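Local coordinates for protein alpha-1,2-mannosidase (Trichoderma reesei, PDB 1HCU) that cleaves alpha-1,2-linked mannose residues, probably trimming high-mannose N-glycans on glycoproteins with the help of a calcium ion, at residues G153-T158 with A176-L181; E216-L221 with N297-S302; G223-T228 with S241-S246; Y248-K253 with F483-H488; P303-L308 with E353-V358. One frame throughout, in Å; residues are numbered along the deposited sequence.

Contact 1: residues G153-T158 with A176-L181; sequences GVPDPT and AEIGSL
Pro155 faces Ile178, their CA atoms 6.3 Å apart, where the irregular loop 153-158 runs past the C-terminal end of the short helix 175-178; Gly179 is the first residue to leave helical angles. The contact joins a loop to the end of a short helix in what is expected to be the (alpha/alpha) barrel of a family 47 mannosidase, and its middle is wholly apolar. Ile178 supplies two branches. Its CD1 meets Val154 CG1 at 3.4 Å, a close approach, because CG1 of Val154 stands anti to its backbone N (chi1 174°). CG2 of Ile178 turns instead to the proline ring, 4.0 Å from Pro155 CD, the two side chains lying roughly perpendicular. Pro155 CG also reaches Leu181 CD1, so the ring is gripped by a residue of the helix and by one from the turn after it. Helix 98-117 lies beyond, its Val98 and Asn102 touching Leu181. Asp156 points away from the helix and ties the loop to itself: OD2 accepts from Thr158 N at 3.0 Å in an Asx turn, while OD1 makes a salt bridge to Arg167. Toward the partly exposed end the apolar seam gives way to water. Glu177, extended beyond CG, carries its carboxylate toward Pro157, and one water donates both to Glu177 OE2, at 2.5 Å, and to Pro157 O.

Contact 2: residues E216-L221 with N297-S302; sequences EAWPGL and NGQSTS
Ala217 and Trp218 meet the turn 297-300 by packing, without a clear hydrogen bond between the segments. The tight part is Ala217, whose CB presses on Gly298 O at 3.1 Å; the CA atoms of this pair are 4.5 Å apart. Next to it the six-membered side of the Trp218 indole reaches the turn, CH2 lying 3.2 Å from Gln299 O and 3.9 Å from Thr301 CG2. His279 stacks on the Trp218 ring from outside the two segments. Towards solvent the contact is looser: the exposed Gln299 chain bends at chi2 (-57°) and lies across the indole obliquely, amide and ring planes inclined by 63°. On the other segment, Glu216 OE1 accepts from Gly220 N, inside the type II turn 218-221, and also pairs with Arg268. Asn297 to Ser300 form a type II' turn with Gly298 at its first corner, typical of the tight two-residue beta hairpin that here joins strands 292-297 and 300-306.

Contact 3: residues G223-T228 with S241-S246; sequences GTFVST and SGLMDS. With NAG (2-acetamido-2-deoxy-beta-D-glucopyranose), chain E.
Met244 CE lies 3.1 Å from Gly223 O, the closest approach between residues 223-228 and 241-246, and the same methyl comes within 3.6 Å of Thr224 OG1. The Met244 chain leaves the backbone with CG anti to N (chi1 -179°) and folds over at its last torsion (chi3 -77°), which places CE against the glycine carbonyl. Beside it, Leu243 CB rests on Thr224 CG2 at 3.8 Å, and Leu243 CD1 continues to Phe225 CZ. Thr224 CG2 itself sits over the centre of the Phe225 ring, 3.7 Å above its plane, so the threonine methyl touches both the leucine and the phenylalanine ring. The next shell fixes these groups. Thr224 OG1 is hydrogen-bonded to Ser237 O, and the two carboxylate oxygens of Asp235 accept from the backbone N atoms of Thr224 and Phe225. On the other segment Ser241 O receives both Met244 N and Asp245 N, at 3.1 and 2.8 Å, shaping the lead-in to helix 245-257; Asp245 is a predicted active-site residue. At the far end of strand 225-227, Ser227 OG shares a hydrogen bond of 3.0 Å with O6 of the N-acetylglucosamine of the glycan attached at Asn230. No hydrogen bond joins the segments, which rest on van der Waals contact; polar bonds come from Asp235 and Ser237 between them, and from the backbone of 173-176, bridging Thr224, Val226 and Leu243.

Contact 4: residues Y248-K253 with F483-H488; sequences YEYLIK and FNTEAH. With CA (calcium ion), chain H.
Glu249 and Tyr250 of helix 245-257 lie 7.8 Å, CA to CA, from Thr485 and Asn484 respectively, in the loop 483-488, where Asn484 to Ala487 form a type I turn. Glu249, Tyr250 and Lys253 all reach across, and Thr485 is the centre of the contact. Its backbone N donates to Tyr250 OH at 2.8 Å, almost straight (173°) and in the plane of the phenol ring, at its edge. Its hydroxyl gives its proton to Glu249 OE2, at 2.8 Å and from above the carboxylate plane. The same residue holds the calcium ion through O at 2.7 Å and OG1 at 2.9 Å, and four waters also bind the ion. One of those waters donates to Glu249 OE2, which makes Glu249 a second-shell partner on two paths. The other oxygen, OE1, uses its anti lone pair for a salt bridge of 2.7 Å with Lys253 NZ, and NZ also donates to Phe483 O at 2.6 Å, from 47° out of the carbonyl plane. Within the loop, Asn484 OD1 accepts from Glu486 N, an Asx turn, and from His488 N, the two donors arriving from opposite faces of its amide plane. With its proton committed to Glu249, the threonine hydroxyl can offer a lone pair to the metal; the buried carboxylate, balanced by Lys253, probably stays ionised and adds negative charge near the calcium.

Contact 5: residues P303-L308 with E353-V358; sequences PNSGHL and EGFAWV
Strands 304-306 and 354-356 pair within an antiparallel sheet of this family 47 enzyme, and the ladder ends at Glu353, a predicted proton donor. Ser305 and Phe355 form the hydrogen-bonded pair, Ser305 N to Phe355 O at 3.1 Å and Phe355 N to Ser305 O at 3.0 Å. The register continues on both flanks, with Trp357 N donating to Pro303 O and His307 N to Glu353 O; Gly306 and Gly354 come within 4.0 Å, CA to CA. Two aromatics lie against the first strand. Trp357, its CG set between N and the carbonyl carbon (chi1 61°), carries Pro303 CB over its five-membered ring in a CH-pi contact, 4.0 Å from the centroid, and takes Ser305 CB at its edge; its NE1 is hydrogen-bonded to Ser282 OG. The Phe355 ring has Ser305 O over one face. Glu353 and Gly354 form a classic bulge opposite Ala385, and Arg391 holds Glu353 OE2. At the strand end one water accepts from Leu308 N at 2.7 Å and donates to Glu353 O.

Overall arrangement
Following the chain from the N terminus, contact 1 closes a short loop, 153-181, before any other contact opens. Contact 2 then spans 216-302, and the compact loop of contact 3 lies wholly within it. Contact 4 opens at residue 248, before contact 2 has closed, so the two cross; its long span to 488 encloses contact 5. Several contacts also meet in space. Ser180 of contact 1 reaches Ser246 of contact 3, Leu221 packs on Tyr248, and helix 245-257 serves contacts 3 and 4. Contacts 2 and 5 share strand 300-306 of the sheet, while contact 4 ties helix 245-257 to the calcium-bearing loop 483-488.

Contact 1: residues G153-T158 with A176-L181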
# COMPACT_ATOMS: atom_id res chain seq x y z
N GLY A 153 -19.83 2.94 15.86
CA GLY A 153 -19.16 1.73 15.47
C GLY A 153 -18.01 2.10 14.54
O GLY A 153 -17.18 1.25 14.22
N VAL A 154 -17.98 3.36 14.10
CA VAL A 154 -16.90 3.82 13.23
C VAL A 154 -15.67 3.81 14.14
O VAL A 154 -15.66 4.45 15.20
CB VAL A 154 -17.13 5.28 12.72
CG1 VAL A 154 -15.90 5.77 11.94
CG2 VAL A 154 -18.35 5.33 11.83
N PRO A 155 -14.62 3.08 13.73
CA PRO A 155 -13.40 2.99 14.53
C PRO A 155 -12.72 4.32 14.85
O PRO A 155 -12.70 5.24 14.04
CB PRO A 155 -12.51 2.09 13.68
CG PRO A 155 -12.92 2.46 12.29
CD PRO A 155 -14.43 2.47 12.41
N ASP A 156 -12.16 4.39 16.06
CA ASP A 156 -11.41 5.54 16.52
C ASP A 156 -10.04 5.22 15.93
O ASP A 156 -9.57 4.10 16.04
CB ASP A 156 -11.36 5.52 18.05
CG ASP A 156 -10.63 6.70 18.64
OD1 ASP A 156 -11.19 7.31 19.58
OD2 ASP A 156 -9.50 7.02 18.20
N PRO A 157 -9.38 6.20 15.29
CA PRO A 157 -8.06 6.03 14.67
C PRO A 157 -6.89 5.69 15.60
O PRO A 157 -5.90 5.09 15.17
CB PRO A 157 -7.84 7.35 13.95
CG PRO A 157 -8.51 8.33 14.86
CD PRO A 157 -9.81 7.61 15.22
N THR A 158 -7.00 6.07 16.86
CA THR A 158 -5.93 5.82 17.82
C THR A 158 -6.40 5.14 19.11
O THR A 158 -7.47 5.46 19.64
CB THR A 158 -5.25 7.16 18.21
OG1 THR A 158 -4.80 7.83 17.03
CG2 THR A 158 -4.06 6.91 19.13
N ALA A 176 -9.88 6.38 4.47
CA ALA A 176 -8.81 5.41 4.24
C ALA A 176 -8.57 4.56 5.49
O ALA A 176 -8.52 3.34 5.40
CB ALA A 176 -7.52 6.12 3.81
N GLU A 177 -8.43 5.20 6.65
CA GLU A 177 -8.16 4.45 7.88
C GLU A 177 -9.34 3.63 8.38
O GLU A 177 -9.16 2.61 9.04
CB GLU A 177 -7.66 5.41 8.96
CG GLU A 177 -6.45 6.23 8.48
CD GLU A 177 -5.68 6.91 9.59
OE1 GLU A 177 -5.07 7.97 9.32
OE2 GLU A 177 -5.66 6.39 10.73
N ILE A 178 -10.55 4.07 8.05
CA ILE A 178 -11.76 3.36 8.43
C ILE A 178 -11.98 2.19 7.47
O ILE A 178 -12.34 1.09 7.89
CB ILE A 178 -13.00 4.26 8.33
CG1 ILE A 178 -12.92 5.38 9.36
CG2 ILE A 178 -14.26 3.42 8.50
CD1 ILE A 178 -14.03 6.41 9.21
N GLY A 179 -11.76 2.45 6.18
CA GLY A 179 -11.98 1.44 5.16
C GLY A 179 -10.83 0.52 4.78
O GLY A 179 -10.90 -0.16 3.77
N SER A 180 -9.78 0.50 5.59
CA SER A 180 -8.64 -0.36 5.30
C SER A 180 -8.44 -1.39 6.41
O SER A 180 -7.31 -1.82 6.65
CB SER A 180 -7.37 0.47 5.13
OG SER A 180 -7.44 1.29 3.98
N LEU A 181 -9.53 -1.78 7.06
CA LEU A 181 -9.48 -2.76 8.15
C LEU A 181 -10.25 -4.03 7.84
O LEU A 181 -9.96 -5.10 8.38
CB LEU A 181 -10.06 -2.13 9.41
CG LEU A 181 -9.50 -0.76 9.77
CD1 LEU A 181 -10.26 -0.19 10.98
CD2 LEU A 181 -8.02 -0.88 10.06
O HOH W 1 -6.14 4.41 12.23
O HOH W 2 -3.81 7.28 13.52

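Contact 2: residues E216-L221 with N297-S302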
# COMPACT_ATOMS: atom_id res chain seq x y z
N GLU A 216 -22.31 13.44 -2.24
CA GLU A 216 -21.14 12.90 -2.92
C GLU A 216 -20.74 13.85 -4.04
O GLU A 216 -21.60 14.36 -4.74
CB GLU A 216 -21.46 11.53 -3.52
CG GLU A 216 -22.00 10.56 -2.50
CD GLU A 216 -22.49 9.28 -3.13
OE1 GLU A 216 -21.67 8.42 -3.49
OE2 GLU A 216 -23.72 9.14 -3.27
N ALA A 217 -19.44 14.10 -4.18
CA ALA A 217 -18.98 15.00 -5.24
C ALA A 217 -19.52 14.43 -6.54
O ALA A 217 -20.01 15.16 -7.40
CB ALA A 217 -17.47 15.03 -5.27
N TRP A 218 -19.41 13.11 -6.65
CA TRP A 218 -19.87 12.37 -7.81
C TRP A 218 -20.24 10.99 -7.29
O TRP A 218 -19.74 10.56 -6.26
CB TRP A 218 -18.77 12.26 -8.87
CG TRP A 218 -18.67 13.46 -9.77
CD1 TRP A 218 -19.58 13.86 -10.72
CD2 TRP A 218 -17.63 14.44 -9.79
NE1 TRP A 218 -19.16 15.02 -11.32
CE2 TRP A 218 -17.97 15.40 -10.77
CE3 TRP A 218 -16.43 14.60 -9.07
CZ2 TRP A 218 -17.16 16.51 -11.05
CZ3 TRP A 218 -15.63 15.70 -9.34
CH2 TRP A 218 -16.00 16.64 -10.33
N PRO A 219 -21.11 10.27 -8.00
CA PRO A 219 -21.52 8.93 -7.56
C PRO A 219 -20.30 8.07 -7.22
O PRO A 219 -19.42 7.87 -8.05
CB PRO A 219 -22.30 8.40 -8.76
CG PRO A 219 -22.89 9.66 -9.37
CD PRO A 219 -21.72 10.62 -9.30
N GLY A 220 -20.25 7.58 -5.99
CA GLY A 220 -19.13 6.75 -5.58
C GLY A 220 -17.95 7.51 -4.99
O GLY A 220 -17.13 6.93 -4.29
N LEU A 221 -17.85 8.81 -5.29
CA LEU A 221 -16.77 9.63 -4.77
C LEU A 221 -17.21 10.34 -3.49
O LEU A 221 -17.74 11.46 -3.53
CB LEU A 221 -16.31 10.64 -5.83
CG LEU A 221 -15.73 9.96 -7.07
CD1 LEU A 221 -15.25 10.99 -8.09
CD2 LEU A 221 -14.58 9.04 -6.65
N ASN A 297 -13.11 18.34 -4.57
CA ASN A 297 -13.85 18.93 -3.48
C ASN A 297 -15.09 19.48 -4.17
O ASN A 297 -15.04 20.52 -4.83
CB ASN A 297 -13.04 20.04 -2.82
CG ASN A 297 -13.67 20.52 -1.52
OD1 ASN A 297 -13.04 21.19 -0.72
ND2 ASN A 297 -14.93 20.16 -1.31
N GLY A 298 -16.19 18.76 -4.04
CA GLY A 298 -17.41 19.17 -4.71
C GLY A 298 -17.21 18.77 -6.16
O GLY A 298 -16.56 17.75 -6.42
N GLN A 299 -17.73 19.56 -7.09
CA GLN A 299 -17.58 19.26 -8.50
C GLN A 299 -16.28 19.87 -9.03
O GLN A 299 -16.01 19.84 -10.22
CB GLN A 299 -18.77 19.81 -9.28
CG GLN A 299 -20.10 19.71 -8.55
CD GLN A 299 -20.43 18.30 -8.14
OE1 GLN A 299 -20.45 17.39 -8.98
NE2 GLN A 299 -20.70 18.09 -6.86
N SER A 300 -15.47 20.44 -8.14
CA SER A 300 -14.22 21.05 -8.56
C SER A 300 -13.04 20.10 -8.32
O SER A 300 -12.97 19.42 -7.30
CB SER A 300 -13.98 22.36 -7.80
OG SER A 300 -13.45 22.10 -6.51
N THR A 301 -12.10 20.08 -9.27
CA THR A 301 -10.93 19.21 -9.15
C THR A 301 -9.64 20.02 -9.14
O THR A 301 -9.58 21.11 -9.70
CB THR A 301 -10.88 18.18 -10.31
OG1 THR A 301 -10.73 18.87 -11.56
CG2 THR A 301 -12.16 17.34 -10.35
N SER A 302 -8.61 19.48 -8.51
CA SER A 302 -7.33 20.18 -8.42
C SER A 302 -6.21 19.36 -9.06
O SER A 302 -5.98 18.22 -8.67
CB SER A 302 -7.02 20.47 -6.95
OG SER A 302 -5.76 21.10 -6.83

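Contact 3: residues G223-T228 with S241-S246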
# COMPACT_ATOMS: atom_id res chain seq x y z
N GLY A 223 -16.82 11.61 0.76
CA GLY A 223 -16.02 12.58 1.49
C GLY A 223 -14.84 11.90 2.18
O GLY A 223 -14.71 10.68 2.12
N THR A 224 -14.01 12.69 2.86
CA THR A 224 -12.82 12.18 3.53
C THR A 224 -12.97 11.85 5.02
O THR A 224 -12.44 10.85 5.50
CB THR A 224 -11.65 13.17 3.36
OG1 THR A 224 -11.40 13.39 1.97
CG2 THR A 224 -10.38 12.63 4.01
N PHE A 225 -13.67 12.71 5.76
CA PHE A 225 -13.83 12.49 7.20
C PHE A 225 -15.22 12.09 7.65
O PHE A 225 -16.22 12.68 7.22
CB PHE A 225 -13.37 13.74 7.95
CG PHE A 225 -12.01 14.23 7.54
CD1 PHE A 225 -11.87 15.34 6.71
CD2 PHE A 225 -10.86 13.56 7.96
CE1 PHE A 225 -10.61 15.79 6.32
CE2 PHE A 225 -9.60 13.99 7.57
CZ PHE A 225 -9.47 15.11 6.75
N VAL A 226 -15.27 11.08 8.51
CA VAL A 226 -16.52 10.53 9.03
C VAL A 226 -16.58 10.64 10.56
O VAL A 226 -15.63 10.32 11.26
CB VAL A 226 -16.68 9.05 8.62
CG1 VAL A 226 -17.97 8.48 9.22
CG2 VAL A 226 -16.71 8.93 7.12
N SER A 227 -17.73 11.11 11.04
CA SER A 227 -17.98 11.29 12.47
C SER A 227 -18.01 9.94 13.20
O SER A 227 -18.65 9.00 12.74
CB SER A 227 -19.33 12.00 12.64
OG SER A 227 -19.77 11.96 13.98
N THR A 228 -17.32 9.86 14.34
CA THR A 228 -17.30 8.62 15.10
C THR A 228 -18.56 8.46 15.96
O THR A 228 -18.92 7.35 16.34
CB THR A 228 -16.06 8.53 16.01
OG1 THR A 228 -16.07 9.62 16.95
CG2 THR A 228 -14.79 8.60 15.17
N SER A 241 -5.24 9.48 -3.10
CA SER A 241 -3.99 9.50 -2.35
C SER A 241 -4.24 9.50 -0.84
O SER A 241 -5.20 8.89 -0.36
CB SER A 241 -3.13 10.70 -2.75
OG SER A 241 -3.75 11.92 -2.41
N GLY A 242 -3.36 10.15 -0.09
CA GLY A 242 -3.49 10.19 1.36
C GLY A 242 -4.89 10.43 1.90
O GLY A 242 -5.63 11.26 1.38
N LEU A 243 -5.24 9.69 2.95
CA LEU A 243 -6.54 9.82 3.60
C LEU A 243 -7.74 9.15 2.92
O LEU A 243 -8.82 9.11 3.51
CB LEU A 243 -6.88 11.29 3.83
CG LEU A 243 -5.89 12.12 4.64
CD1 LEU A 243 -6.39 13.56 4.64
CD2 LEU A 243 -5.76 11.57 6.06
N MET A 244 -7.56 8.64 1.70
CA MET A 244 -8.68 8.01 1.00
C MET A 244 -8.29 6.81 0.14
O MET A 244 -9.04 5.84 0.05
CB MET A 244 -9.40 9.05 0.12
CG MET A 244 -10.60 8.53 -0.67
SD MET A 244 -11.56 9.89 -1.45
CE MET A 244 -12.48 10.53 -0.02
N ASP A 245 -7.10 6.87 -0.47
CA ASP A 245 -6.63 5.80 -1.36
C ASP A 245 -7.02 4.35 -1.04
O ASP A 245 -7.76 3.73 -1.80
CB ASP A 245 -5.10 5.86 -1.49
CG ASP A 245 -4.39 6.00 -0.14
OD1 ASP A 245 -4.97 5.63 0.92
OD2 ASP A 245 -3.23 6.46 -0.14
N SER A 246 -6.51 3.81 0.06
CA SER A 246 -6.79 2.41 0.38
C SER A 246 -8.26 2.03 0.57
O SER A 246 -8.58 0.84 0.56
CB SER A 246 -5.93 1.95 1.57
OG SER A 246 -5.97 2.85 2.67
C1 NAG E . -23.03 13.93 13.95
C2 NAG E . -24.05 15.08 13.98
C3 NAG E . -23.35 16.40 13.66
C4 NAG E . -22.11 16.61 14.55
C5 NAG E . -21.21 15.37 14.48
C6 NAG E . -20.02 15.47 15.42
C7 NAG E . -26.33 14.58 13.34
C8 NAG E . -27.42 15.38 12.65
N2 NAG E . -25.07 14.83 12.98
O3 NAG E . -24.25 17.48 13.84
O4 NAG E . -21.38 17.75 14.10
O5 NAG E . -21.95 14.20 14.86
O6 NAG E . -18.94 14.67 14.96
O7 NAG E . -26.63 13.74 14.19

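Contact 4: residues Y248-K253 with F483-H488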
# COMPACT_ATOMS: atom_id res chain seq x y z
N TYR A 248 -10.91 2.88 -1.53
CA TYR A 248 -11.37 2.45 -2.84
C TYR A 248 -10.70 1.12 -3.20
O TYR A 248 -11.34 0.24 -3.77
CB TYR A 248 -11.02 3.49 -3.91
CG TYR A 248 -11.80 4.78 -3.78
CD1 TYR A 248 -11.16 6.02 -3.83
CD2 TYR A 248 -13.18 4.75 -3.58
CE1 TYR A 248 -11.88 7.20 -3.68
CE2 TYR A 248 -13.90 5.92 -3.42
CZ TYR A 248 -13.25 7.14 -3.47
OH TYR A 248 -13.96 8.30 -3.28
N GLU A 249 -9.43 1.00 -2.83
CA GLU A 249 -8.64 -0.21 -3.10
C GLU A 249 -9.29 -1.46 -2.49
O GLU A 249 -9.47 -2.47 -3.17
CB GLU A 249 -7.21 -0.04 -2.54
CG GLU A 249 -6.24 -1.21 -2.80
CD GLU A 249 -4.89 -1.03 -2.07
OE1 GLU A 249 -4.06 -1.98 -2.08
OE2 GLU A 249 -4.65 0.06 -1.50
N TYR A 250 -9.62 -1.40 -1.20
CA TYR A 250 -10.20 -2.56 -0.52
C TYR A 250 -11.60 -2.92 -0.98
O TYR A 250 -12.05 -4.05 -0.78
CB TYR A 250 -10.18 -2.36 1.00
CG TYR A 250 -8.87 -2.77 1.67
CD1 TYR A 250 -8.74 -2.77 3.06
CD2 TYR A 250 -7.75 -3.12 0.91
CE1 TYR A 250 -7.53 -3.10 3.68
CE2 TYR A 250 -6.53 -3.45 1.52
CZ TYR A 250 -6.42 -3.44 2.90
OH TYR A 250 -5.21 -3.71 3.47
N LEU A 251 -12.29 -1.98 -1.61
CA LEU A 251 -13.63 -2.23 -2.11
C LEU A 251 -13.61 -3.37 -3.13
O LEU A 251 -14.37 -4.34 -3.01
CB LEU A 251 -14.18 -0.97 -2.75
CG LEU A 251 -15.38 -0.24 -2.12
CD1 LEU A 251 -15.38 -0.28 -0.62
CD2 LEU A 251 -15.34 1.18 -2.62
N ILE A 252 -12.75 -3.25 -4.13
CA ILE A 252 -12.66 -4.28 -5.16
C ILE A 252 -11.90 -5.51 -4.63
O ILE A 252 -12.17 -6.64 -5.06
CB ILE A 252 -11.95 -3.75 -6.43
CG1 ILE A 252 -12.02 -4.78 -7.56
CG2 ILE A 252 -10.51 -3.40 -6.11
CD1 ILE A 252 -13.43 -5.07 -8.04
N LYS A 253 -10.98 -5.30 -3.69
CA LYS A 253 -10.23 -6.43 -3.16
C LYS A 253 -11.09 -7.36 -2.31
O LYS A 253 -10.82 -8.56 -2.24
CB LYS A 253 -9.00 -5.94 -2.38
CG LYS A 253 -7.89 -5.46 -3.31
CD LYS A 253 -6.58 -5.19 -2.57
CE LYS A 253 -5.47 -4.80 -3.55
NZ LYS A 253 -4.18 -4.55 -2.84
N PHE A 483 -3.60 -9.31 -2.35
CA PHE A 483 -2.66 -8.45 -1.64
C PHE A 483 -3.37 -7.38 -0.82
O PHE A 483 -4.27 -6.68 -1.32
CB PHE A 483 -1.69 -7.77 -2.61
CG PHE A 483 -0.70 -8.70 -3.26
CD1 PHE A 483 -0.93 -9.19 -4.54
CD2 PHE A 483 0.48 -9.05 -2.61
CE1 PHE A 483 0.01 -10.02 -5.18
CE2 PHE A 483 1.42 -9.88 -3.24
CZ PHE A 483 1.19 -10.36 -4.52
N ASN A 484 -2.98 -7.25 0.45
CA ASN A 484 -3.55 -6.23 1.31
C ASN A 484 -2.81 -4.96 0.91
O ASN A 484 -1.95 -5.00 0.05
CB ASN A 484 -3.35 -6.60 2.80
CG ASN A 484 -2.10 -5.98 3.41
OD1 ASN A 484 -1.04 -5.93 2.80
ND2 ASN A 484 -2.24 -5.51 4.64
N THR A 485 -3.14 -3.84 1.53
CA THR A 485 -2.49 -2.59 1.15
C THR A 485 -0.98 -2.51 1.40
O THR A 485 -0.30 -1.67 0.83
CB THR A 485 -3.20 -1.40 1.82
OG1 THR A 485 -3.26 -0.31 0.90
CG2 THR A 485 -2.47 -0.96 3.08
N GLU A 486 -0.46 -3.39 2.25
CA GLU A 486 0.98 -3.38 2.55
C GLU A 486 1.64 -4.57 1.86
O GLU A 486 2.61 -5.15 2.36
CB GLU A 486 1.20 -3.46 4.07
CG GLU A 486 2.62 -3.17 4.54
CD GLU A 486 2.93 -1.67 4.64
OE1 GLU A 486 2.10 -0.85 4.20
OE2 GLU A 486 4.01 -1.33 5.17
N ALA A 487 1.10 -4.94 0.71
CA ALA A 487 1.62 -6.04 -0.08
C ALA A 487 1.66 -7.38 0.65
O ALA A 487 2.53 -8.20 0.39
CB ALA A 487 3.02 -5.69 -0.58
N HIS A 488 0.72 -7.60 1.57
CA HIS A 488 0.66 -8.87 2.29
C HIS A 488 -0.49 -9.69 1.70
O HIS A 488 -1.65 -9.37 1.92
CB HIS A 488 0.45 -8.65 3.79
CG HIS A 488 1.56 -7.89 4.44
ND1 HIS A 488 2.89 -8.24 4.28
CD2 HIS A 488 1.55 -6.79 5.23
CE1 HIS A 488 3.65 -7.38 4.93
NE2 HIS A 488 2.86 -6.49 5.52
CA CA H . -0.86 0.77 -0.23
O HOH W 3 -2.66 2.12 -1.77
O HOH W 4 -1.26 1.95 2.33
O HOH W 5 0.07 3.37 0.07
O HOH W 6 1.43 0.39 -1.74

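Contact 5: residues P303-L308 with E353-V358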
# COMPACT_ATOMS: atom_id res chain seq x y z
N PRO A 303 -5.49 19.95 -10.03
CA PRO A 303 -4.38 19.35 -10.78
C PRO A 303 -3.13 18.97 -9.96
O PRO A 303 -2.02 19.33 -10.33
CB PRO A 303 -4.03 20.42 -11.83
CG PRO A 303 -5.24 21.31 -11.88
CD PRO A 303 -5.71 21.34 -10.46
N ASN A 304 -3.32 18.26 -8.86
CA ASN A 304 -2.20 17.83 -8.02
C ASN A 304 -2.27 16.34 -7.68
O ASN A 304 -3.36 15.77 -7.53
CB ASN A 304 -2.12 18.66 -6.73
CG ASN A 304 -3.42 18.68 -5.94
OD1 ASN A 304 -3.53 19.37 -4.92
ND2 ASN A 304 -4.42 17.93 -6.40
N SER A 305 -1.11 15.71 -7.58
CA SER A 305 -1.05 14.29 -7.27
C SER A 305 0.33 13.92 -6.72
O SER A 305 1.14 14.80 -6.44
CB SER A 305 -1.37 13.48 -8.54
OG SER A 305 -1.74 12.15 -8.23
N GLY A 306 0.60 12.63 -6.55
CA GLY A 306 1.89 12.24 -6.01
C GLY A 306 2.10 10.76 -6.08
O GLY A 306 1.30 10.03 -6.64
N HIS A 307 3.19 10.30 -5.47
CA HIS A 307 3.54 8.89 -5.48
C HIS A 307 2.49 7.95 -4.86
O HIS A 307 2.37 6.80 -5.28
CB HIS A 307 4.89 8.71 -4.79
CG HIS A 307 5.62 7.47 -5.21
ND1 HIS A 307 5.14 6.21 -4.94
CD2 HIS A 307 6.80 7.30 -5.85
CE1 HIS A 307 6.00 5.31 -5.40
NE2 HIS A 307 7.01 5.95 -5.96
N LEU A 308 1.73 8.43 -3.88
CA LEU A 308 0.71 7.57 -3.26
C LEU A 308 -0.37 7.19 -4.26
O LEU A 308 -0.80 6.04 -4.31
CB LEU A 308 0.06 8.27 -2.04
CG LEU A 308 0.91 8.45 -0.77
CD1 LEU A 308 0.11 9.23 0.27
CD2 LEU A 308 1.32 7.08 -0.22
N GLU A 353 7.58 12.85 -4.72
CA GLU A 353 6.58 12.56 -3.70
C GLU A 353 5.28 13.27 -4.05
O GLU A 353 4.18 12.73 -3.88
CB GLU A 353 7.08 13.05 -2.34
CG GLU A 353 6.98 12.03 -1.25
CD GLU A 353 5.60 11.92 -0.71
OE1 GLU A 353 4.94 12.98 -0.66
OE2 GLU A 353 5.18 10.82 -0.33
N GLY A 354 5.43 14.49 -4.55
CA GLY A 354 4.29 15.28 -4.95
C GLY A 354 4.64 16.06 -6.19
O GLY A 354 5.76 16.57 -6.31
N PHE A 355 3.70 16.15 -7.13
CA PHE A 355 3.91 16.89 -8.36
C PHE A 355 2.59 17.50 -8.82
O PHE A 355 1.52 17.09 -8.37
CB PHE A 355 4.49 15.97 -9.46
CG PHE A 355 3.57 14.86 -9.89
CD1 PHE A 355 2.64 15.04 -10.92
CD2 PHE A 355 3.62 13.62 -9.26
CE1 PHE A 355 1.79 14.01 -11.31
CE2 PHE A 355 2.77 12.58 -9.64
CZ PHE A 355 1.85 12.77 -10.67
N ALA A 356 2.68 18.48 -9.71
CA ALA A 356 1.48 19.16 -10.20
C ALA A 356 1.57 19.56 -11.68
O ALA A 356 2.64 19.50 -12.28
CB ALA A 356 1.19 20.38 -9.34
N TRP A 357 0.45 19.97 -12.25
CA TRP A 357 0.44 20.36 -13.65
C TRP A 357 -0.69 21.35 -13.91
O TRP A 357 -1.33 21.82 -12.97
CB TRP A 357 0.27 19.11 -14.53
CG TRP A 357 -1.01 18.36 -14.27
CD1 TRP A 357 -2.16 18.43 -15.00
CD2 TRP A 357 -1.28 17.46 -13.18
NE1 TRP A 357 -3.13 17.64 -14.43
CE2 TRP A 357 -2.62 17.04 -13.32
CE3 TRP A 357 -0.53 16.98 -12.10
CZ2 TRP A 357 -3.22 16.15 -12.41
CZ3 TRP A 357 -1.13 16.10 -11.19
CH2 TRP A 357 -2.46 15.70 -11.36
N VAL A 358 -0.91 21.68 -15.17
CA VAL A 358 -1.98 22.58 -15.54
C VAL A 358 -3.01 21.73 -16.28
O VAL A 358 -2.68 21.10 -17.29
CB VAL A 358 -1.47 23.70 -16.48
CG1 VAL A 358 -2.61 24.65 -16.81
CG2 VAL A 358 -0.33 24.48 -15.82
O HOH W 7 2.15 10.72 -2.44